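Local coordinates for protein uronate isomerase (Caulobacter crescentus, PDB 2Q01) that catalyses the interconversion of D-glucuronate with D-fructuronate and of D-galacturonate with D-tagaturonate, a step of pentose and glucuronate interconversion, at residues 435-440 / 456-461; 173-178 / 214-219. All blocks are in the same frame, centred on the assembly; numbering follows the deposited sequence.

Contact 1 of 2, residues 435-440 / 456-461; sequences VDSAFL and ELIVDL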
ATOM      1  N   VAL B 435       2.509 -15.435 -14.556  1.00 42.73           N
ATOM      2  CA  VAL B 435       2.890 -14.425 -13.560  1.00 34.16           C
ATOM      3  C   VAL B 435       3.834 -15.012 -12.509  1.00 34.69           C
ATOM      4  O   VAL B 435       4.834 -14.379 -12.149  1.00 44.64           O
ATOM      5  CB  VAL B 435       1.652 -13.756 -12.909  1.00 39.36           C
ATOM      6  CG1 VAL B 435       2.047 -12.878 -11.722  1.00 35.30           C
ATOM      7  CG2 VAL B 435       0.911 -12.927 -13.932  1.00 25.49           C
ATOM      8  N   ASP B 436       3.531 -16.226 -12.048  1.00 28.60           N
ATOM      9  CA  ASP B 436       4.426 -16.971 -11.153  1.00 37.28           C
ATOM     10  C   ASP B 436       5.769 -17.260 -11.818  1.00 35.85           C
ATOM     11  O   ASP B 436       6.813 -17.189 -11.161  1.00 42.00           O
ATOM     12  CB  ASP B 436       3.791 -18.288 -10.691  1.00 43.65           C
ATOM     13  CG  ASP B 436       2.688 -18.088  -9.653  1.00 73.99           C
ATOM     14  OD1 ASP B 436       2.093 -19.107  -9.234  1.00 87.87           O
ATOM     15  OD2 ASP B 436       2.408 -16.933  -9.256  1.00 89.00           O
ATOM     16  N   SER B 437       5.735 -17.587 -13.112  1.00 32.41           N
ATOM     17  CA  SER B 437       6.954 -17.784 -13.897  1.00 30.60           C
ATOM     18  C   SER B 437       7.762 -16.500 -14.015  1.00 33.75           C
ATOM     19  O   SER B 437       8.977 -16.533 -13.865  1.00 46.16           O
ATOM     20  CB  SER B 437       6.637 -18.324 -15.287  1.00 24.90           C
ATOM     21  OG  SER B 437       6.122 -19.633 -15.191  1.00 38.28           O
ATOM     22  N   ALA B 438       7.078 -15.382 -14.265  1.00 28.84           N
ATOM     23  CA  ALA B 438       7.707 -14.060 -14.346  1.00 29.08           C
ATOM     24  C   ALA B 438       8.375 -13.631 -13.041  1.00 32.82           C
ATOM     25  O   ALA B 438       9.473 -13.067 -13.055  1.00 41.63           O
ATOM     26  CB  ALA B 438       6.687 -13.025 -14.773  1.00 28.70           C
ATOM     27  N   PHE B 439       7.708 -13.899 -11.919  1.00 37.00           N
ATOM     28  CA  PHE B 439       8.218 -13.512 -10.607  1.00 29.92           C
ATOM     29  C   PHE B 439       9.456 -14.307 -10.211  1.00 27.90           C
ATOM     30  O   PHE B 439      10.450 -13.731  -9.769  1.00 33.04           O
ATOM     31  CB  PHE B 439       7.130 -13.641  -9.532  1.00 37.19           C
ATOM     32  CG  PHE B 439       7.632 -13.392  -8.139  1.00 25.24           C
ATOM     33  CD1 PHE B 439       7.965 -12.100  -7.727  1.00 28.72           C
ATOM     34  CD2 PHE B 439       7.782 -14.449  -7.239  1.00 30.41           C
ATOM     35  CE1 PHE B 439       8.441 -11.860  -6.436  1.00 25.13           C
ATOM     36  CE2 PHE B 439       8.255 -14.219  -5.946  1.00 20.05           C
ATOM     37  CZ  PHE B 439       8.589 -12.923  -5.546  1.00 23.75           C
ATOM     38  N   LEU B 440       9.376 -15.628 -10.360  1.00 27.38           N
ATOM     39  CA  LEU B 440      10.508 -16.527 -10.150  1.00 29.08           C
ATOM     40  C   LEU B 440      11.698 -16.210 -11.062  1.00 34.95           C
ATOM     41  O   LEU B 440      12.850 -16.255 -10.623  1.00 39.37           O
ATOM     42  CB  LEU B 440      10.066 -17.974 -10.355  1.00 26.13           C
ATOM     43  CG  LEU B 440       9.701 -18.885  -9.177  1.00 35.90           C
ATOM     44  CD1 LEU B 440       9.359 -18.122  -7.918  1.00 34.04           C
ATOM     45  CD2 LEU B 440       8.563 -19.820  -9.570  1.00 29.89           C
ATOM     46  N   GLU B 456      11.875 -26.195  -9.197  1.00 38.52           N
ATOM     47  CA  GLU B 456      11.155 -26.928  -8.152  1.00 48.78           C
ATOM     48  C   GLU B 456       9.912 -26.158  -7.723  1.00 45.75           C
ATOM     49  O   GLU B 456       8.831 -26.731  -7.635  1.00 45.05           O
ATOM     50  CB  GLU B 456      12.044 -27.162  -6.930  1.00 47.74           C
ATOM     51  CG  GLU B 456      12.962 -28.367  -7.017  1.00 70.24           C
ATOM     52  CD  GLU B 456      13.720 -28.629  -5.717  1.00 86.20           C
ATOM     53  OE1 GLU B 456      13.091 -28.596  -4.633  1.00 86.96           O
ATOM     54  OE2 GLU B 456      14.945 -28.876  -5.781  1.00 85.07           O
ATOM     55  N   LEU B 457      10.080 -24.857  -7.478  1.00 43.13           N
ATOM     56  CA  LEU B 457       9.011 -24.002  -6.961  1.00 39.62           C
ATOM     57  C   LEU B 457       7.835 -23.813  -7.891  1.00 35.70           C
ATOM     58  O   LEU B 457       6.699 -23.818  -7.437  1.00 50.21           O
ATOM     59  CB  LEU B 457       9.545 -22.636  -6.529  1.00 35.61           C
ATOM     60  CG  LEU B 457      10.002 -22.649  -5.073  1.00 43.51           C
ATOM     61  CD1 LEU B 457      10.825 -21.435  -4.736  1.00 27.89           C
ATOM     62  CD2 LEU B 457       8.804 -22.758  -4.158  1.00 44.27           C
ATOM     63  N   ILE B 458       8.105 -23.656  -9.181  1.00 34.90           N
ATOM     64  CA  ILE B 458       7.035 -23.456 -10.153  1.00 32.04           C
ATOM     65  C   ILE B 458       6.065 -24.655 -10.198  1.00 28.86           C
ATOM     66  O   ILE B 458       4.851 -24.468 -10.248  1.00 37.70           O
ATOM     67  CB  ILE B 458       7.585 -23.032 -11.555  1.00 28.89           C
ATOM     68  CG1 ILE B 458       6.477 -22.463 -12.441  1.00 31.19           C
ATOM     69  CG2 ILE B 458       8.309 -24.174 -12.257  1.00 29.77           C
ATOM     70  CD1 ILE B 458       6.039 -21.091 -12.074  1.00 44.42           C
ATOM     71  N   VAL B 459       6.609 -25.868 -10.112  1.00 32.57           N
ATOM     72  CA  VAL B 459       5.819 -27.100 -10.131  1.00 34.56           C
ATOM     73  C   VAL B 459       5.052 -27.285  -8.815  1.00 38.57           C
ATOM     74  O   VAL B 459       3.901 -27.736  -8.820  1.00 48.57           O
ATOM     75  CB  VAL B 459       6.706 -28.335 -10.458  1.00 34.93           C
ATOM     76  CG1 VAL B 459       5.869 -29.617 -10.564  1.00 33.83           C
ATOM     77  CG2 VAL B 459       7.453 -28.117 -11.759  1.00 30.83           C
ATOM     78  N   ASP B 460       5.685 -26.912  -7.701  1.00 34.99           N
ATOM     79  CA  ASP B 460       5.058 -26.970  -6.378  1.00 42.89           C
ATOM     80  C   ASP B 460       3.874 -26.017  -6.310  1.00 45.82           C
ATOM     81  O   ASP B 460       2.745 -26.441  -6.041  1.00 43.72           O
ATOM     82  CB  ASP B 460       6.067 -26.631  -5.277  1.00 40.96           C
ATOM     83  CG  ASP B 460       6.839 -27.846  -4.790  1.00 51.08           C
ATOM     84  OD1 ASP B 460       6.414 -28.989  -5.068  1.00 58.68           O
ATOM     85  OD2 ASP B 460       7.874 -27.654  -4.116  1.00 66.46           O
ATOM     86  N   LEU B 461       4.145 -24.745  -6.599  1.00 40.30           N
ATOM     87  CA  LEU B 461       3.137 -23.679  -6.642  1.00 39.29           C
ATOM     88  C   LEU B 461       1.922 -24.010  -7.510  1.00 40.93           C
ATOM     89  O   LEU B 461       0.788 -23.689  -7.148  1.00 42.86           O
ATOM     90  CB  LEU B 461       3.778 -22.373  -7.131  1.00 39.68           C
ATOM     91  CG  LEU B 461       4.311 -21.316  -6.149  1.00 43.98           C
ATOM     92  CD1 LEU B 461       4.960 -21.886  -4.896  1.00 46.14           C
ATOM     93  CD2 LEU B 461       5.263 -20.350  -6.860  1.00 41.94           C
TER

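Contact 2 of 2, residues 173-178 / 214-219; sequences GPHESL and FERFAE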
ATOM      1  N   GLY B 173     -24.146 -24.194   0.533  1.00 38.43           N
ATOM      2  CA  GLY B 173     -24.457 -24.040   1.950  1.00 38.00           C
ATOM      3  C   GLY B 173     -25.052 -25.309   2.535  1.00 36.56           C
ATOM      4  O   GLY B 173     -25.428 -26.213   1.792  1.00 50.87           O
ATOM      5  N   PRO B 174     -25.164 -25.378   3.875  1.00 44.36           N
ATOM      6  CA  PRO B 174     -25.710 -26.536   4.604  1.00 42.81           C
ATOM      7  C   PRO B 174     -27.207 -26.732   4.378  1.00 44.19           C
ATOM      8  O   PRO B 174     -27.733 -27.820   4.624  1.00 45.86           O
ATOM      9  CB  PRO B 174     -25.463 -26.185   6.076  1.00 40.81           C
ATOM     10  CG  PRO B 174     -24.609 -24.983   6.083  1.00 43.04           C
ATOM     11  CD  PRO B 174     -24.778 -24.292   4.787  1.00 47.84           C
ATOM     12  N   HIS B 175     -27.872 -25.675   3.918  1.00 43.42           N
ATOM     13  CA  HIS B 175     -29.300 -25.682   3.638  1.00 40.72           C
ATOM     14  C   HIS B 175     -29.675 -26.201   2.247  1.00 46.79           C
ATOM     15  O   HIS B 175     -30.833 -26.547   2.018  1.00 60.50           O
ATOM     16  CB  HIS B 175     -29.890 -24.283   3.857  1.00 45.63           C
ATOM     17  CG  HIS B 175     -29.276 -23.218   3.000  1.00 47.71           C
ATOM     18  ND1 HIS B 175     -28.080 -22.607   3.311  1.00 46.98           N
ATOM     19  CD2 HIS B 175     -29.705 -22.641   1.853  1.00 40.72           C
ATOM     20  CE1 HIS B 175     -27.789 -21.713   2.383  1.00 53.54           C
ATOM     21  NE2 HIS B 175     -28.760 -21.712   1.488  1.00 51.70           N
ATOM     22  N   GLU B 176     -28.713 -26.258   1.324  1.00 42.39           N
ATOM     23  CA  GLU B 176     -28.977 -26.818  -0.018  1.00 50.08           C
ATOM     24  C   GLU B 176     -28.555 -28.282  -0.174  1.00 50.31           C
ATOM     25  O   GLU B 176     -27.729 -28.780   0.599  1.00 48.09           O
ATOM     26  CB  GLU B 176     -28.395 -25.941  -1.135  1.00 53.25           C
ATOM     27  CG  GLU B 176     -27.315 -24.963  -0.699  1.00 55.30           C
ATOM     28  CD  GLU B 176     -27.030 -23.899  -1.744  1.00 63.67           C
ATOM     29  OE1 GLU B 176     -27.827 -23.762  -2.697  1.00 65.49           O
ATOM     30  OE2 GLU B 176     -26.007 -23.196  -1.610  1.00 67.35           O
ATOM     31  N   SER B 177     -29.137 -28.956  -1.172  1.00 51.77           N
ATOM     32  CA  SER B 177     -28.882 -30.381  -1.395  0.50 54.89           C
ATOM     33  C   SER B 177     -27.621 -30.632  -2.215  1.00 54.94           C
ATOM     34  O   SER B 177     -27.212 -29.799  -3.032  1.00 56.16           O
ATOM     35  CB  SER B 177     -30.086 -31.063  -2.055  0.50 56.74           C
ATOM     36  OG  SER B 177     -30.193 -30.726  -3.426  0.50 56.92           O
ATOM     37  N   LEU B 178     -27.011 -31.791  -1.983  1.00 49.81           N
ATOM     38  CA  LEU B 178     -25.837 -32.225  -2.733  1.00 40.04           C
ATOM     39  C   LEU B 178     -26.254 -33.237  -3.810  1.00 37.75           C
ATOM     40  O   LEU B 178     -25.537 -34.196  -4.126  1.00 34.00           O
ATOM     41  CB  LEU B 178     -24.783 -32.787  -1.779  1.00 42.86           C
ATOM     42  CG  LEU B 178     -24.274 -31.785  -0.740  1.00 29.46           C
ATOM     43  CD1 LEU B 178     -23.370 -32.477   0.249  1.00 20.38           C
ATOM     44  CD2 LEU B 178     -23.555 -30.620  -1.412  1.00 34.60           C
ATOM     45  N   PHE B 214     -32.385 -20.947   7.471  1.00 38.15           N
ATOM     46  CA  PHE B 214     -32.533 -21.704   8.718  1.00 42.10           C
ATOM     47  C   PHE B 214     -33.623 -22.763   8.625  1.00 41.44           C
ATOM     48  O   PHE B 214     -33.517 -23.831   9.234  1.00 45.84           O
ATOM     49  CB  PHE B 214     -32.875 -20.762   9.875  1.00 43.36           C
ATOM     50  CG  PHE B 214     -31.697 -20.341  10.692  1.00 29.85           C
ATOM     51  CD1 PHE B 214     -30.969 -19.204  10.360  1.00 40.10           C
ATOM     52  CD2 PHE B 214     -31.329 -21.063  11.813  1.00 34.85           C
ATOM     53  CE1 PHE B 214     -29.883 -18.810  11.132  1.00 29.32           C
ATOM     54  CE2 PHE B 214     -30.249 -20.688  12.586  1.00 24.81           C
ATOM     55  CZ  PHE B 214     -29.523 -19.557  12.249  1.00 36.94           C
ATOM     56  N   GLU B 215     -34.669 -22.446   7.868  1.00 47.97           N
ATOM     57  CA  GLU B 215     -35.829 -23.313   7.712  1.00 52.38           C
ATOM     58  C   GLU B 215     -35.457 -24.581   6.954  1.00 51.30           C
ATOM     59  O   GLU B 215     -35.736 -25.686   7.425  1.00 57.52           O
ATOM     60  CB  GLU B 215     -36.954 -22.559   6.996  1.00 59.68           C
ATOM     61  CG  GLU B 215     -38.358 -22.983   7.404  1.00 79.41           C
ATOM     62  CD  GLU B 215     -39.446 -22.073   6.838  1.00 96.76           C
ATOM     63  OE1 GLU B 215     -40.485 -21.906   7.511  1.00110.50           O
ATOM     64  OE2 GLU B 215     -39.267 -21.525   5.728  1.00 95.85           O
ATOM     65  N   ARG B 216     -34.805 -24.423   5.802  1.00 46.99           N
ATOM     66  CA  ARG B 216     -34.374 -25.578   5.010  1.00 46.55           C
ATOM     67  C   ARG B 216     -33.093 -26.245   5.525  1.00 43.60           C
ATOM     68  O   ARG B 216     -32.805 -27.381   5.160  1.00 53.60           O
ATOM     69  CB  ARG B 216     -34.324 -25.275   3.502  1.00 44.99           C
ATOM     70  CG  ARG B 216     -33.584 -24.027   3.093  1.00 48.62           C
ATOM     71  CD  ARG B 216     -34.018 -23.570   1.704  1.00 65.09           C
ATOM     72  NE  ARG B 216     -33.486 -24.421   0.639  1.00 83.73           N
ATOM     73  CZ  ARG B 216     -32.625 -24.021  -0.297  1.00 82.34           C
ATOM     74  NH1 ARG B 216     -32.191 -22.766  -0.324  1.00 80.45           N
ATOM     75  NH2 ARG B 216     -32.203 -24.878  -1.218  1.00 68.10           N
ATOM     76  N   PHE B 217     -32.354 -25.549   6.389  1.00 40.70           N
ATOM     77  CA  PHE B 217     -31.237 -26.133   7.154  1.00 36.39           C
ATOM     78  C   PHE B 217     -31.763 -27.206   8.121  1.00 40.13           C
ATOM     79  O   PHE B 217     -31.117 -28.234   8.322  1.00 44.54           O
ATOM     80  CB  PHE B 217     -30.482 -25.008   7.885  1.00 31.80           C
ATOM     81  CG  PHE B 217     -29.282 -25.447   8.706  1.00 30.15           C
ATOM     82  CD1 PHE B 217     -28.955 -24.752   9.864  1.00 29.77           C
ATOM     83  CD2 PHE B 217     -28.456 -26.497   8.314  1.00 35.55           C
ATOM     84  CE1 PHE B 217     -27.855 -25.117  10.635  1.00 28.25           C
ATOM     85  CE2 PHE B 217     -27.360 -26.873   9.085  1.00 19.91           C
ATOM     86  CZ  PHE B 217     -27.056 -26.175  10.241  1.00 31.61           C
ATOM     87  N   ALA B 218     -32.946 -26.966   8.690  1.00 51.44           N
ATOM     88  CA  ALA B 218     -33.633 -27.936   9.550  1.00 42.49           C
ATOM     89  C   ALA B 218     -34.158 -29.150   8.775  1.00 47.35           C
ATOM     90  O   ALA B 218     -34.205 -30.257   9.310  1.00 53.90           O
ATOM     91  CB  ALA B 218     -34.770 -27.259  10.295  1.00 43.15           C
ATOM     92  N   GLU B 219     -34.550 -28.936   7.519  1.00 51.25           N
ATOM     93  CA  GLU B 219     -35.025 -30.016   6.648  1.00 55.01           C
ATOM     94  C   GLU B 219     -33.892 -30.944   6.208  1.00 56.67           C
ATOM     95  O   GLU B 219     -34.054 -32.163   6.225  1.00 60.13           O
ATOM     96  CB  GLU B 219     -35.742 -29.458   5.416  1.00 57.75           C
ATOM     97  CG  GLU B 219     -37.003 -28.655   5.725  1.00 72.63           C
ATOM     98  CD  GLU B 219     -37.490 -27.825   4.542  1.00 85.85           C
ATOM     99  OE1 GLU B 219     -36.850 -27.858   3.466  1.00 91.67           O
ATOM    100  OE2 GLU B 219     -38.521 -27.134   4.692  1.00 80.97           O
TER

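Contact 1 of 2, residues 435-440 / 456-461
Ile458 and Leu440 carry this antiparallel helix pair, each reaching out from its own helix and crossing the other obliquely. The CB of Ile458 does not face the opposing helix directly, but with CG1 anti to the backbone N (chi1 -164°) and chi2 near 75° the chain turns its tip across the gap. There CD1 settles against the backbone of 435-440, 3.8 Å from Asp436 C, with Asp436 CB on one side and the hydroxyl of Ser437 on another. Ser437 OG lies only 3.4 Å from Ile458 CD1, yet the hydroxyl is hydrogen-bonded to the carbonyl oxygen of Arg433, one turn back in its own helix, so the methyl meets an oxygen already engaged. Leu440 points toward the other helix and touches it through a single branch. Its CD2 sits 3.8 Å from Ile458 CD1 and also approaches Leu457 CB and, at 4.3 Å, Leu461 CD2, fitting among the adjacent Leu457 and Ile458 and Leu461, one turn beyond Leu457. Farther along, Leu461 CD2 comes to 4.2 Å from Asp436 OD1, a loose van der Waals contact between a methyl and a carboxylate oxygen; OD2 of the same carboxylate makes a long, weak ion pair with Arg400. The axes of the two short segments come within 10.4 Å, their N-to-C directions 153° apart, a spacing bridged by branched side chains rather than by close backbone. Helices 425-445 and 451-469 thus form a helical hairpin, bordered by helix 19-30 beside Ser437 and Leu440 and by helix 393-407 beside Leu461, while Arg111 of a second subunit packs on Leu457.

Contact 2 of 2, residues 173-178 / 214-219
His175 and Arg216 both adopt the crowded first torsion, with CG between the backbone N and the carbonyl carbon (chi1 59° and 50°), and their side chains meet. A bend at chi3 brings the Arg216 guanidinium back to the loop, where NH1 reaches the imidazole edge, 3.3 Å from His175 CD2. The two planes stand 76° apart, the ring edge meeting one guanidinium face. Nearer the two backbones, His175 CB packs 3.8 Å from Arg216 CG. An alanine in place of Arg216 would remove the guanidinium from the His175 edge and would probably loosen the packing of loop on helix. Glu176 CG lies above one face of the imidazole, toward its rim; its extended chain carries OE2 back to Gly173 N, a nearly straight 3.0 Å hydrogen bond to the anti lone pair that ties the ends of the type I turn 173-176 together beside its weak backbone bond. Phe217, CG anti to the backbone N, sets CE2 3.6 Å from Pro174 CB. The turn, between strand 165-169 and helix 179-186, therefore packs on helix 210-221, and helix 228-244 adjoins both: its Arg238 hydrogen-bonds Pro174 O and touches the Phe217 side chain.

From the N terminus, the chain first reaches contact 2, where the loop after strand 165-169 meets helix 210-221; the 35 residues between its segments include helix 179-186 and strand 192-194, so the closure spans the neighbouring strand of the parallel sheet. About two hundred residues later comes contact 1, a short closure in which 15 residues return helix 451-469 against helix 425-445. The two neither nest nor cross, since contact 2 is complete before contact 1 begins. Their centres lie 40 Å apart on opposite sides of the chain's centre, one at a loop of the 37-39, 165-169, 192-194 sheet, the other in the C-terminal helices.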